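Local atomic coordinates of Abbfa_003403 (Acinetobacter baumannii, PDB entry 4ZXH), a protein that is a four-domain nonribosomal peptide synthetase that probably activates an amino acid, carries it on a phosphopantetheine arm, joins it to a peptide and releases the product. Residues A38-A44 against V394-Q400; T115-L121 against A142-A148; E371-Q377 against L389-P393. All blocks are in the same frame, centred on the assembly; numbering follows the deposited sequence.

Contact 1 of 3, residues A38-A44 against V394-Q400. With PNS (4'-phosphopantetheine), chain B.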
loop_
_atom_site.group_PDB
_atom_site.type_symbol
_atom_site.label_atom_id
_atom_site.label_comp_id
_atom_site.label_asym_id
_atom_site.label_seq_id
_atom_site.Cartn_x
_atom_site.Cartn_y
_atom_site.Cartn_z
ATOM N N ALA A 38 -7.275 13.588 -14.483
ATOM C CA ALA A 38 -7.981 14.194 -13.375
ATOM C C ALA A 38 -7.873 15.723 -13.368
ATOM O O ALA A 38 -8.624 16.380 -12.648
ATOM C CB ALA A 38 -7.476 13.614 -12.058
ATOM N N TYR A 39 -6.955 16.287 -14.152
ATOM C CA TYR A 39 -6.794 17.745 -14.199
ATOM C C TYR A 39 -7.152 18.360 -15.573
ATOM O O TYR A 39 -6.727 19.466 -15.902
ATOM C CB TYR A 39 -5.361 18.121 -13.799
ATOM C CG TYR A 39 -5.097 17.828 -12.355
ATOM C CD1 TYR A 39 -5.534 18.701 -11.360
ATOM C CD2 TYR A 39 -4.453 16.655 -11.967
ATOM C CE1 TYR A 39 -5.318 18.421 -10.016
ATOM C CE2 TYR A 39 -4.236 16.365 -10.625
ATOM C CZ TYR A 39 -4.678 17.256 -9.654
ATOM O OH TYR A 39 -4.456 16.989 -8.320
ATOM N N ASN A 40 -7.941 17.630 -16.356
ATOM C CA ASN A 40 -8.530 18.133 -17.591
ATOM C C ASN A 40 -9.784 18.953 -17.331
ATOM O O ASN A 40 -10.875 18.388 -17.304
ATOM C CB ASN A 40 -8.916 16.972 -18.510
ATOM C CG ASN A 40 -7.728 16.247 -19.082
ATOM O OD1 ASN A 40 -6.621 16.333 -18.571
ATOM N ND2 ASN A 40 -7.960 15.514 -20.154
ATOM N N MET A 41 -9.652 20.265 -17.132
ATOM C CA MET A 41 -10.834 21.105 -16.986
ATOM C C MET A 41 -11.655 21.113 -18.294
ATOM O O MET A 41 -11.107 21.189 -19.414
ATOM C CB MET A 41 -10.459 22.526 -16.613
ATOM C CG MET A 41 -9.290 22.660 -15.669
ATOM S SD MET A 41 -9.037 24.337 -15.122
ATOM C CE MET A 41 -10.575 24.591 -14.262
ATOM N N VAL A 42 -12.969 21.028 -18.144
ATOM C CA VAL A 42 -13.857 20.931 -19.285
ATOM C C VAL A 42 -15.083 21.784 -19.086
ATOM O O VAL A 42 -15.829 21.588 -18.123
ATOM C CB VAL A 42 -14.350 19.474 -19.538
ATOM C CG1 VAL A 42 -15.344 19.453 -20.712
ATOM C CG2 VAL A 42 -13.195 18.539 -19.782
ATOM N N VAL A 43 -15.292 22.724 -20.000
ATOM C CA VAL A 43 -16.560 23.421 -20.098
ATOM C C VAL A 43 -17.164 23.061 -21.466
ATOM O O VAL A 43 -16.452 23.092 -22.483
ATOM C CB VAL A 43 -16.384 24.957 -19.931
ATOM C CG1 VAL A 43 -15.325 25.496 -20.864
ATOM C CG2 VAL A 43 -17.675 25.671 -20.183
ATOM N N ALA A 44 -18.452 22.699 -21.492
ATOM C CA ALA A 44 -19.097 22.235 -22.731
ATOM C C ALA A 44 -20.464 22.877 -22.992
ATOM O O ALA A 44 -21.195 23.249 -22.058
ATOM C CB ALA A 44 -19.251 20.721 -22.707
ATOM N N VAL A 394 -21.000 17.463 -18.328
ATOM C CA VAL A 394 -19.932 16.529 -18.598
ATOM C C VAL A 394 -19.195 16.193 -17.298
ATOM O O VAL A 394 -18.684 17.088 -16.624
ATOM C CB VAL A 394 -18.934 17.118 -19.629
ATOM C CG1 VAL A 394 -17.672 16.316 -19.646
ATOM C CG2 VAL A 394 -19.536 17.108 -21.003
ATOM N N ARG A 395 -19.151 14.917 -16.926
ATOM C CA ARG A 395 -18.249 14.511 -15.858
ATOM C C ARG A 395 -16.827 15.019 -16.171
ATOM O O ARG A 395 -16.333 14.851 -17.283
ATOM C CB ARG A 395 -18.252 12.998 -15.689
ATOM C CG ARG A 395 -19.511 12.424 -15.038
ATOM C CD ARG A 395 -19.550 10.882 -15.158
ATOM N NE ARG A 395 -18.358 10.228 -14.613
ATOM C CZ ARG A 395 -18.102 8.923 -14.689
ATOM N NH1 ARG A 395 -18.946 8.099 -15.294
ATOM N NH2 ARG A 395 -16.993 8.440 -14.152
ATOM N N GLN A 396 -16.179 15.673 -15.214
ATOM C CA GLN A 396 -14.837 16.190 -15.468
ATOM C C GLN A 396 -14.022 16.374 -14.178
ATOM O O GLN A 396 -14.572 16.398 -13.071
ATOM C CB GLN A 396 -14.919 17.509 -16.253
ATOM C CG GLN A 396 -15.722 18.598 -15.598
ATOM C CD GLN A 396 -14.826 19.556 -14.854
ATOM O OE1 GLN A 396 -13.908 20.152 -15.439
ATOM N NE2 GLN A 396 -15.047 19.677 -13.543
ATOM N N GLN A 397 -12.709 16.504 -14.346
ATOM C CA GLN A 397 -11.737 16.449 -13.244
ATOM C C GLN A 397 -12.071 15.373 -12.198
ATOM O O GLN A 397 -12.369 15.675 -11.037
ATOM C CB GLN A 397 -11.607 17.798 -12.519
ATOM C CG GLN A 397 -11.736 19.054 -13.379
ATOM C CD GLN A 397 -11.025 20.291 -12.837
ATOM O OE1 GLN A 397 -10.484 20.298 -11.744
ATOM N NE2 GLN A 397 -11.170 21.381 -13.559
ATOM N N GLU A 398 -12.015 14.115 -12.595
ATOM C CA GLU A 398 -12.287 13.056 -11.637
ATOM C C GLU A 398 -11.011 12.334 -11.223
ATOM O O GLU A 398 -10.142 12.059 -12.055
ATOM C CB GLU A 398 -13.307 12.073 -12.209
ATOM C CG GLU A 398 -14.648 12.717 -12.413
ATOM C CD GLU A 398 -15.643 11.823 -13.120
ATOM O OE1 GLU A 398 -15.219 11.040 -13.996
ATOM O OE2 GLU A 398 -16.860 11.941 -12.828
ATOM N N GLY A 399 -10.897 12.057 -9.927
ATOM C CA GLY A 399 -9.812 11.252 -9.398
ATOM C C GLY A 399 -8.598 12.019 -8.909
ATOM O O GLY A 399 -7.478 11.497 -8.907
ATOM N N GLN A 400 -8.801 13.260 -8.497
ATOM C CA GLN A 400 -7.699 14.030 -7.952
ATOM C C GLN A 400 -7.352 13.526 -6.575
ATOM O O GLN A 400 -6.176 13.360 -6.248
ATOM C CB GLN A 400 -8.048 15.512 -7.888
ATOM C CG GLN A 400 -8.077 16.167 -9.243
ATOM C CD GLN A 400 -8.617 17.563 -9.166
ATOM O OE1 GLN A 400 -8.954 18.041 -8.078
ATOM N NE2 GLN A 400 -8.694 18.243 -10.322
HETATM O O23 PNS B . 5.981 14.400 -3.313
HETATM P P24 PNS B . 6.539 15.709 -3.808
HETATM O O25 PNS B . 7.584 16.402 -2.978
HETATM O O27 PNS B . 5.264 16.691 -3.921
HETATM C C28 PNS B . 4.127 16.316 -4.692
HETATM C C29 PNS B . 3.122 17.454 -4.669
HETATM C C30 PNS B . 3.864 18.672 -5.223
HETATM C C31 PNS B . 2.669 17.700 -3.230
HETATM C C32 PNS B . 1.898 17.071 -5.514
HETATM O O33 PNS B . 1.536 15.727 -5.156
HETATM C C34 PNS B . 0.759 18.047 -5.289
HETATM O O35 PNS B . 0.856 19.242 -5.562
HETATM N N36 PNS B . -0.379 17.581 -4.791
HETATM C C37 PNS B . -1.526 18.437 -4.537
HETATM C C38 PNS B . -2.689 17.911 -5.378
HETATM C C39 PNS B . -3.562 19.054 -5.798
HETATM O O40 PNS B . -3.076 20.137 -6.092
HETATM N N41 PNS B . -4.856 18.767 -5.809
HETATM C C42 PNS B . -5.955 19.631 -6.166
HETATM C C43 PNS B . -7.143 18.842 -5.653
HETATM S S44 PNS B . -7.576 19.507 -4.039
#
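Two hydrogen bonds, both using glutamine side chains, join residues 38-44 to residues 394-400, which run in nearly opposite directions (160° apart) without pairing as strands. Val42 N donates to Gln396 OE1 at 3.0 Å (154°), so a side chain takes the place a backbone carbonyl would hold in a sheet. Gln400 NE2 donates to Ala38 O at 3.0 Å (151°) and more weakly to Gln397 OE1 at 3.1 Å.

At the same end the backbones close to 4.4 Å between Ala38 CA and Gln397 CA, the Ala38 O to Gln397 CA distance of 3.2 Å being a CA-H...O contact. Nearby, the backbone angles of Gly399 (phi/psi 93/27) themselves call for glycine, since a CB would jam against the carbonyl of Glu398.

Apolar packing closes the other end, with Val42 CG1 and Ala44 CB each 4.0 Å from a methyl of Val394 (CG1 and CG2 respectively). A CH-pi contact sets Gln400 CG 3.9 Å from the Tyr39 ring centroid, 25° off the normal.

Charges stay on the far side of the loop: Arg395 NE pairs with Glu398 OE2 at 2.9 Å, and Glu398 also meets Ser231 and Lys116.

Tyr39 and Gln400 reach the phosphopantetheine, with Tyr39 OH 3.1 Å from PNS N41 and Gln400 OE1 3.1 Å from PNS C43. The arm, held near Ser1008 of the carrier region, thus enters the condensation domain beside this junction. Here one phenol, of Tyr39, and one amide, of Gln400, make a stretch of the channel wall, so the glutamine that holds the two segments together also touches the thiol end of the cofactor.

Contact 2 of 3, residues T115-L121 against A142-A148. With PX4 (1,2-dimyristoyl-sn-glycero-3-phosphocholine), chain C.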
loop_
_atom_site.group_PDB
_atom_site.type_symbol
_atom_site.label_atom_id
_atom_site.label_comp_id
_atom_site.label_asym_id
_atom_site.label_seq_id
_atom_site.Cartn_x
_atom_site.Cartn_y
_atom_site.Cartn_z
ATOM N N THR A 115 -12.802 13.865 -23.841
ATOM C CA THR A 115 -12.154 14.936 -23.089
ATOM C C THR A 115 -11.181 14.424 -22.024
ATOM O O THR A 115 -10.373 15.189 -21.528
ATOM C CB THR A 115 -13.196 15.863 -22.397
ATOM O OG1 THR A 115 -13.929 15.137 -21.404
ATOM C CG2 THR A 115 -14.167 16.466 -23.422
ATOM N N LYS A 116 -11.259 13.143 -21.668
ATOM C CA LYS A 116 -10.299 12.546 -20.727
ATOM C C LYS A 116 -8.997 12.057 -21.373
ATOM O O LYS A 116 -8.142 11.484 -20.692
ATOM C CB LYS A 116 -10.946 11.376 -19.972
ATOM C CG LYS A 116 -11.611 11.823 -18.705
ATOM C CD LYS A 116 -12.649 10.847 -18.183
ATOM C CE LYS A 116 -13.549 11.622 -17.204
ATOM N NZ LYS A 116 -14.615 10.775 -16.592
ATOM N N GLN A 117 -8.848 12.245 -22.678
ATOM C CA GLN A 117 -7.597 11.862 -23.319
ATOM C C GLN A 117 -6.546 12.758 -22.694
ATOM O O GLN A 117 -6.794 13.936 -22.437
ATOM C CB GLN A 117 -7.671 11.998 -24.840
ATOM C CG GLN A 117 -8.517 10.904 -25.495
ATOM C CD GLN A 117 -9.231 11.329 -26.800
ATOM O OE1 GLN A 117 -9.221 12.495 -27.214
ATOM N NE2 GLN A 117 -9.878 10.360 -27.435
ATOM N N PRO A 118 -5.402 12.179 -22.358
ATOM C CA PRO A 118 -4.442 12.874 -21.502
ATOM C C PRO A 118 -3.608 13.853 -22.292
ATOM O O PRO A 118 -3.499 13.667 -23.493
ATOM C CB PRO A 118 -3.569 11.726 -20.952
ATOM C CG PRO A 118 -3.602 10.707 -22.015
ATOM C CD PRO A 118 -4.996 10.797 -22.642
ATOM N N PHE A 119 -3.031 14.852 -21.632
ATOM C CA PHE A 119 -2.114 15.778 -22.285
ATOM C C PHE A 119 -0.659 15.402 -22.007
ATOM O O PHE A 119 -0.346 14.868 -20.957
ATOM C CB PHE A 119 -2.346 17.215 -21.798
ATOM C CG PHE A 119 -3.645 17.829 -22.253
ATOM C CD1 PHE A 119 -3.686 18.646 -23.381
ATOM C CD2 PHE A 119 -4.813 17.635 -21.529
ATOM C CE1 PHE A 119 -4.866 19.223 -23.792
ATOM C CE2 PHE A 119 -5.997 18.210 -21.932
ATOM C CZ PHE A 119 -6.028 19.004 -23.066
ATOM N N ASP A 120 0.219 15.693 -22.958
ATOM C CA ASP A 120 1.654 15.736 -22.728
ATOM C C ASP A 120 2.032 17.199 -22.539
ATOM O O ASP A 120 2.033 17.982 -23.496
ATOM C CB ASP A 120 2.405 15.122 -23.906
ATOM C CG ASP A 120 3.916 15.044 -23.684
ATOM O OD1 ASP A 120 4.468 15.737 -22.788
ATOM O OD2 ASP A 120 4.554 14.258 -24.420
ATOM N N LEU A 121 2.344 17.583 -21.311
ATOM C CA LEU A 121 2.493 18.998 -21.023
ATOM C C LEU A 121 3.733 19.590 -21.686
ATOM O O LEU A 121 3.899 20.801 -21.722
ATOM C CB LEU A 121 2.533 19.231 -19.513
ATOM C CG LEU A 121 1.269 18.813 -18.756
ATOM C CD1 LEU A 121 1.390 19.151 -17.288
ATOM C CD2 LEU A 121 0.040 19.453 -19.363
ATOM N N ALA A 142 -16.940 21.028 -26.796
ATOM C CA ALA A 142 -16.328 20.881 -25.476
ATOM C C ALA A 142 -14.903 21.400 -25.494
ATOM O O ALA A 142 -14.077 20.968 -26.305
ATOM C CB ALA A 142 -16.359 19.427 -25.016
ATOM N N PHE A 143 -14.635 22.341 -24.595
ATOM C CA PHE A 143 -13.321 22.929 -24.444
ATOM C C PHE A 143 -12.610 22.233 -23.295
ATOM O O PHE A 143 -13.149 22.174 -22.192
ATOM C CB PHE A 143 -13.427 24.425 -24.162
ATOM C CG PHE A 143 -14.136 25.192 -25.225
ATOM C CD1 PHE A 143 -13.426 25.838 -26.222
ATOM C CD2 PHE A 143 -15.523 25.270 -25.237
ATOM C CE1 PHE A 143 -14.076 26.551 -27.207
ATOM C CE2 PHE A 143 -16.172 25.975 -26.225
ATOM C CZ PHE A 143 -15.440 26.610 -27.212
ATOM N N VAL A 144 -11.413 21.709 -23.559
ATOM C CA VAL A 144 -10.603 21.021 -22.553
ATOM C C VAL A 144 -9.302 21.772 -22.301
ATOM O O VAL A 144 -8.508 21.962 -23.228
ATOM C CB VAL A 144 -10.230 19.609 -22.983
ATOM C CG1 VAL A 144 -9.749 18.830 -21.796
ATOM C CG2 VAL A 144 -11.401 18.916 -23.600
ATOM N N ILE A 145 -9.072 22.194 -21.063
ATOM C CA ILE A 145 -7.829 22.883 -20.736
ATOM C C ILE A 145 -7.177 22.211 -19.545
ATOM O O ILE A 145 -7.814 22.023 -18.506
ATOM C CB ILE A 145 -8.041 24.382 -20.385
ATOM C CG1 ILE A 145 -8.663 25.146 -21.529
ATOM C CG2 ILE A 145 -6.734 25.024 -20.108
ATOM C CD1 ILE A 145 -10.150 25.343 -21.416
ATOM N N HIS A 146 -5.906 21.866 -19.669
ATOM C CA HIS A 146 -5.222 21.249 -18.545
ATOM C C HIS A 146 -4.980 22.264 -17.431
ATOM O O HIS A 146 -4.571 23.409 -17.685
ATOM C CB HIS A 146 -3.913 20.630 -18.994
ATOM C CG HIS A 146 -3.329 19.693 -17.989
ATOM N ND1 HIS A 146 -2.665 20.134 -16.868
ATOM C CD2 HIS A 146 -3.326 18.342 -17.926
ATOM C CE1 HIS A 146 -2.259 19.091 -16.166
ATOM N NE2 HIS A 146 -2.653 17.991 -16.782
ATOM N N HIS A 147 -5.243 21.840 -16.200
ATOM C CA HIS A 147 -5.198 22.727 -15.030
ATOM C C HIS A 147 -3.763 23.249 -14.743
ATOM O O HIS A 147 -3.588 24.294 -14.106
ATOM C CB HIS A 147 -5.770 21.980 -13.822
ATOM C CG HIS A 147 -6.243 22.867 -12.705
ATOM N ND1 HIS A 147 -5.602 24.026 -12.347
ATOM C CD2 HIS A 147 -7.280 22.713 -11.843
ATOM C CE1 HIS A 147 -6.237 24.572 -11.312
ATOM N NE2 HIS A 147 -7.250 23.796 -10.992
ATOM N N ALA A 148 -2.740 22.545 -15.227
ATOM C CA ALA A 148 -1.376 23.081 -15.150
ATOM C C ALA A 148 -1.240 24.396 -15.914
ATOM O O ALA A 148 -0.360 25.209 -15.601
ATOM C CB ALA A 148 -0.349 22.068 -15.671
HETATM O O1 PX4 C . -17.085 22.672 -41.306
HETATM O O2 PX4 C . -19.607 22.125 -40.936
HETATM P P1 PX4 C . -18.481 23.132 -40.948
HETATM O O3 PX4 C . -18.920 24.387 -41.868
HETATM C C1 PX4 C . -18.478 24.598 -43.211
HETATM C C2 PX4 C . -19.313 25.729 -43.820
HETATM N N1 PX4 C . -18.799 26.197 -45.126
HETATM C C3 PX4 C . -18.295 25.068 -45.929
HETATM C C4 PX4 C . -19.889 26.862 -45.861
HETATM C C5 PX4 C . -17.722 27.176 -44.917
HETATM O O4 PX4 C . -18.439 23.871 -39.510
HETATM C C6 PX4 C . -19.268 23.516 -38.398
HETATM C C7 PX4 C . -18.513 23.847 -37.115
HETATM C C8 PX4 C . -17.040 23.638 -37.455
HETATM O O5 PX4 C . -16.218 23.918 -36.326
HETATM C C9 PX4 C . -14.888 24.498 -36.478
HETATM O O6 PX4 C . -14.517 24.908 -37.563
HETATM C C10 PX4 C . -13.981 24.598 -35.279
HETATM C C11 PX4 C . -13.930 26.023 -34.748
HETATM C C12 PX4 C . -14.362 26.036 -33.289
HETATM C C13 PX4 C . -13.538 27.065 -32.527
HETATM C C14 PX4 C . -14.448 28.068 -31.837
HETATM C C15 PX4 C . -13.621 29.278 -31.444
HETATM C C16 PX4 C . -13.713 29.503 -29.948
HETATM C C17 PX4 C . -12.695 30.537 -29.504
HETATM C C18 PX4 C . -11.376 29.860 -29.138
HETATM C C19 PX4 C . -11.168 29.793 -27.634
HETATM C C20 PX4 C . -10.169 28.691 -27.295
HETATM C C21 PX4 C . -9.858 28.681 -25.798
HETATM C C22 PX4 C . -9.480 27.301 -25.285
HETATM O O7 PX4 C . -18.744 25.207 -36.710
HETATM C C23 PX4 C . -19.070 25.339 -35.284
HETATM O O8 PX4 C . -19.583 24.380 -34.739
HETATM C C24 PX4 C . -18.756 26.621 -34.508
HETATM C C25 PX4 C . -19.181 26.634 -33.029
HETATM C C26 PX4 C . -18.671 27.873 -32.269
HETATM C C27 PX4 C . -19.000 27.848 -30.763
HETATM C C28 PX4 C . -18.548 29.095 -29.996
HETATM C C29 PX4 C . -18.879 29.057 -28.494
HETATM C C30 PX4 C . -18.477 30.338 -27.748
HETATM C C31 PX4 C . -18.071 30.166 -26.263
HETATM C C32 PX4 C . -16.636 29.631 -26.140
HETATM C C33 PX4 C . -15.923 29.869 -24.801
HETATM C C34 PX4 C . -14.746 28.907 -24.610
HETATM C C35 PX4 C . -13.571 29.433 -23.782
HETATM C C36 PX4 C . -13.311 28.575 -22.553
#
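This is a buried, apolar packing of a loop on a sheet: residues 115-121, leaving helix 104-115, lie across one face of strand 138-146 in the condensation domain. Thr115, Phe119, Leu121, Val144 and His146 all point CB toward the partner segment, and 365 Å² is covered; the backbones come nearest at 6.3 Å (Thr115 CA to Val144 CA). Thr115 CG2 touches Val144 CG2 at 3.7 Å, while Phe119 CE2 meets Val144 CG1 at 3.8 Å. Leu121 CD2 sits 3.7 Å from the His146 ring centroid, 10° off its normal, a CH-pi contact.

His146 and His147 open the HHxxxD sequence that marks this family's active-site motif. The ring of His146 is fixed at both nitrogens: ND1 accepts from Ala148 N at 2.9 Å, and NE2 bonds to Gln30. Phe143 points away from the loop, its CZ 3.4 Å from PX4 C32. The chemistry therefore implies a structural placement for His146, walled by hydrocarbon and oriented by its own turn, while the strand's other face meets lipid.

Contact 3 of 3, residues E371-Q377 against L389-P393. With K (potassium ion), chain D.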
loop_
_atom_site.group_PDB
_atom_site.type_symbol
_atom_site.label_atom_id
_atom_site.label_comp_id
_atom_site.label_asym_id
_atom_site.label_seq_id
_atom_site.Cartn_x
_atom_site.Cartn_y
_atom_site.Cartn_z
ATOM N N GLU A 371 -26.491 29.442 -14.739
ATOM C CA GLU A 371 -27.139 28.160 -14.954
ATOM C C GLU A 371 -26.419 27.271 -15.987
ATOM O O GLU A 371 -26.472 26.047 -15.878
ATOM C CB GLU A 371 -28.601 28.394 -15.350
ATOM C CG GLU A 371 -29.331 29.237 -14.319
ATOM C CD GLU A 371 -30.826 29.314 -14.560
ATOM O OE1 GLU A 371 -31.321 28.578 -15.431
ATOM O OE2 GLU A 371 -31.512 30.117 -13.883
ATOM N N LEU A 372 -25.728 27.868 -16.962
ATOM C CA LEU A 372 -24.965 27.081 -17.947
ATOM C C LEU A 372 -23.809 26.307 -17.322
ATOM O O LEU A 372 -23.430 25.250 -17.813
ATOM C CB LEU A 372 -24.396 27.969 -19.051
ATOM C CG LEU A 372 -25.353 28.523 -20.097
ATOM C CD1 LEU A 372 -24.584 29.378 -21.085
ATOM C CD2 LEU A 372 -26.057 27.392 -20.803
ATOM N N LEU A 373 -23.244 26.854 -16.253
ATOM C CA LEU A 373 -22.046 26.303 -15.639
ATOM C C LEU A 373 -22.354 25.333 -14.500
ATOM O O LEU A 373 -21.443 24.746 -13.926
ATOM C CB LEU A 373 -21.157 27.433 -15.121
ATOM C CG LEU A 373 -20.518 28.348 -16.164
ATOM C CD1 LEU A 373 -19.571 29.349 -15.513
ATOM C CD2 LEU A 373 -19.778 27.515 -17.188
ATOM N N LEU A 374 -23.631 25.167 -14.172
ATOM C CA LEU A 374 -24.034 24.193 -13.158
ATOM C C LEU A 374 -23.774 22.748 -13.618
ATOM O O LEU A 374 -23.623 22.472 -14.807
ATOM C CB LEU A 374 -25.514 24.378 -12.807
ATOM C CG LEU A 374 -25.880 25.597 -11.960
ATOM C CD1 LEU A 374 -27.380 25.688 -11.763
ATOM C CD2 LEU A 374 -25.194 25.508 -10.628
ATOM N N PRO A 375 -23.706 21.811 -12.671
ATOM C CA PRO A 375 -23.441 20.442 -13.107
ATOM C C PRO A 375 -24.725 19.725 -13.478
ATOM O O PRO A 375 -24.727 18.506 -13.644
ATOM C CB PRO A 375 -22.803 19.803 -11.879
ATOM C CG PRO A 375 -22.504 20.967 -10.932
ATOM C CD PRO A 375 -23.556 21.955 -11.218
ATOM N N ILE A 376 -25.812 20.480 -13.590
ATOM C CA ILE A 376 -27.108 19.919 -13.948
ATOM C C ILE A 376 -27.641 20.550 -15.228
ATOM O O ILE A 376 -27.299 21.698 -15.563
ATOM C CB ILE A 376 -28.147 20.140 -12.849
ATOM C CG1 ILE A 376 -28.412 21.636 -12.686
ATOM C CG2 ILE A 376 -27.675 19.568 -11.546
ATOM C CD1 ILE A 376 -29.681 21.912 -12.022
ATOM N N GLN A 377 -28.488 19.806 -15.935
ATOM C CA GLN A 377 -29.155 20.358 -17.101
ATOM C C GLN A 377 -30.145 21.428 -16.691
ATOM O O GLN A 377 -30.843 21.296 -15.689
ATOM C CB GLN A 377 -29.868 19.276 -17.915
ATOM C CG GLN A 377 -30.457 19.795 -19.223
ATOM C CD GLN A 377 -29.498 19.666 -20.365
ATOM O OE1 GLN A 377 -29.075 20.661 -20.939
ATOM N NE2 GLN A 377 -29.166 18.441 -20.726
ATOM N N LEU A 389 -26.271 29.268 -27.028
ATOM C CA LEU A 389 -25.597 28.318 -26.120
ATOM C C LEU A 389 -26.582 27.692 -25.144
ATOM O O LEU A 389 -27.399 28.395 -24.557
ATOM C CB LEU A 389 -24.475 28.985 -25.309
ATOM C CG LEU A 389 -23.183 29.541 -25.916
ATOM C CD1 LEU A 389 -22.207 29.803 -24.800
ATOM C CD2 LEU A 389 -22.566 28.607 -26.927
ATOM N N GLY A 390 -26.496 26.379 -24.959
ATOM C CA GLY A 390 -27.328 25.680 -23.993
ATOM C C GLY A 390 -26.446 24.816 -23.117
ATOM O O GLY A 390 -25.251 24.701 -23.389
ATOM N N SER A 391 -27.014 24.222 -22.069
ATOM C CA SER A 391 -26.244 23.362 -21.167
ATOM C C SER A 391 -25.806 22.100 -21.858
ATOM O O SER A 391 -26.476 21.647 -22.769
ATOM C CB SER A 391 -27.053 22.983 -19.923
ATOM O OG SER A 391 -27.276 24.100 -19.088
ATOM N N PHE A 392 -24.669 21.547 -21.429
ATOM C CA PHE A 392 -24.306 20.169 -21.753
ATOM C C PHE A 392 -23.399 19.608 -20.639
ATOM O O PHE A 392 -22.183 19.779 -20.671
ATOM C CB PHE A 392 -23.628 20.081 -23.121
ATOM C CG PHE A 392 -23.436 18.666 -23.610
ATOM C CD1 PHE A 392 -24.401 18.051 -24.380
ATOM C CD2 PHE A 392 -22.285 17.949 -23.287
ATOM C CE1 PHE A 392 -24.228 16.764 -24.824
ATOM C CE2 PHE A 392 -22.103 16.654 -23.718
ATOM C CZ PHE A 392 -23.070 16.053 -24.481
ATOM N N PRO A 393 -23.991 18.939 -19.638
ATOM C CA PRO A 393 -23.165 18.471 -18.515
ATOM C C PRO A 393 -22.190 17.369 -18.893
ATOM O O PRO A 393 -22.492 16.459 -19.659
ATOM C CB PRO A 393 -24.194 17.954 -17.514
ATOM C CG PRO A 393 -25.495 18.639 -17.913
ATOM C CD PRO A 393 -25.431 18.738 -19.395
HETATM K K K D . -25.558 23.444 -16.787
#
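Leu372 lies over the backbone of Gly390 and Ser391, its CD2 3.5 Å from both Gly390 C and Ser391 N. Its CD1 comes within 4.2 Å of Leu389 CB, so one leucine spans three consecutive residues, and with 84 Å² covered it is the most extensively buried residue of the contact. Gly390 has no side chain, and a CB there would point away from the loop. Beyond the two segments, Phe45 of strand 40-49 packs on both Leu372 and Leu389.

At the other end Pro393 CG rests 3.8 Å from Gln377 N and 3.9 Å from Ile376 C, packing its ring against the backbone of the loop's exit. The chain thus wraps round residues 389-393, touching them before and after a central gap.

A potassium ion fills that gap. Glu371 O and Leu374 O lie 2.9 Å from K, Leu372 O 3.0 Å and Ile376 O 2.8 Å, and Ser391 OG supplies the fifth contact to K, at 3.0 Å. The loop curls so that these four carbonyls turn inward, whereas Leu373 and Pro375 direct theirs elsewhere; the carboxylate of Glu371 is also remote, with OE1 7.8 Å from K. On the outside, Tyr411 of strand 403-411 covers Glu371, Leu374 and Ile376.

Lengths of 2.8 to 3.0 Å to neutral oxygens suit potassium. Since four ligands come from the loop and one from segment 389-393, the ion itself bridges the two segments; much of their polar attraction must run through it, with leucine and proline contacts sealing the flanks.

The first of the segments in the chain is the one on strand 40-49; it waits some 350 residues for its partner loop, so contact 1 closes the longest loop. Contacts 2 and 3 are both nested inside it, in series: contact 2 closes over strand 127-135, and contact 3 later closes round the short strand 382-383. Strands 138-146 and 387-391 flank strand 40-49 in one sheet, so all three contacts meet there. Glu398 to Lys116 and Asn40 to Thr115 join contacts 1 and 2 directly; Ala44 against Phe392 joins 1 and 3. Contacts 2 and 3 stay about 6 Å apart at their nearest atoms. Contacts 1 and 3 secure the late segments around strand 387-391, and contact 2 packs a loop on the same sheet.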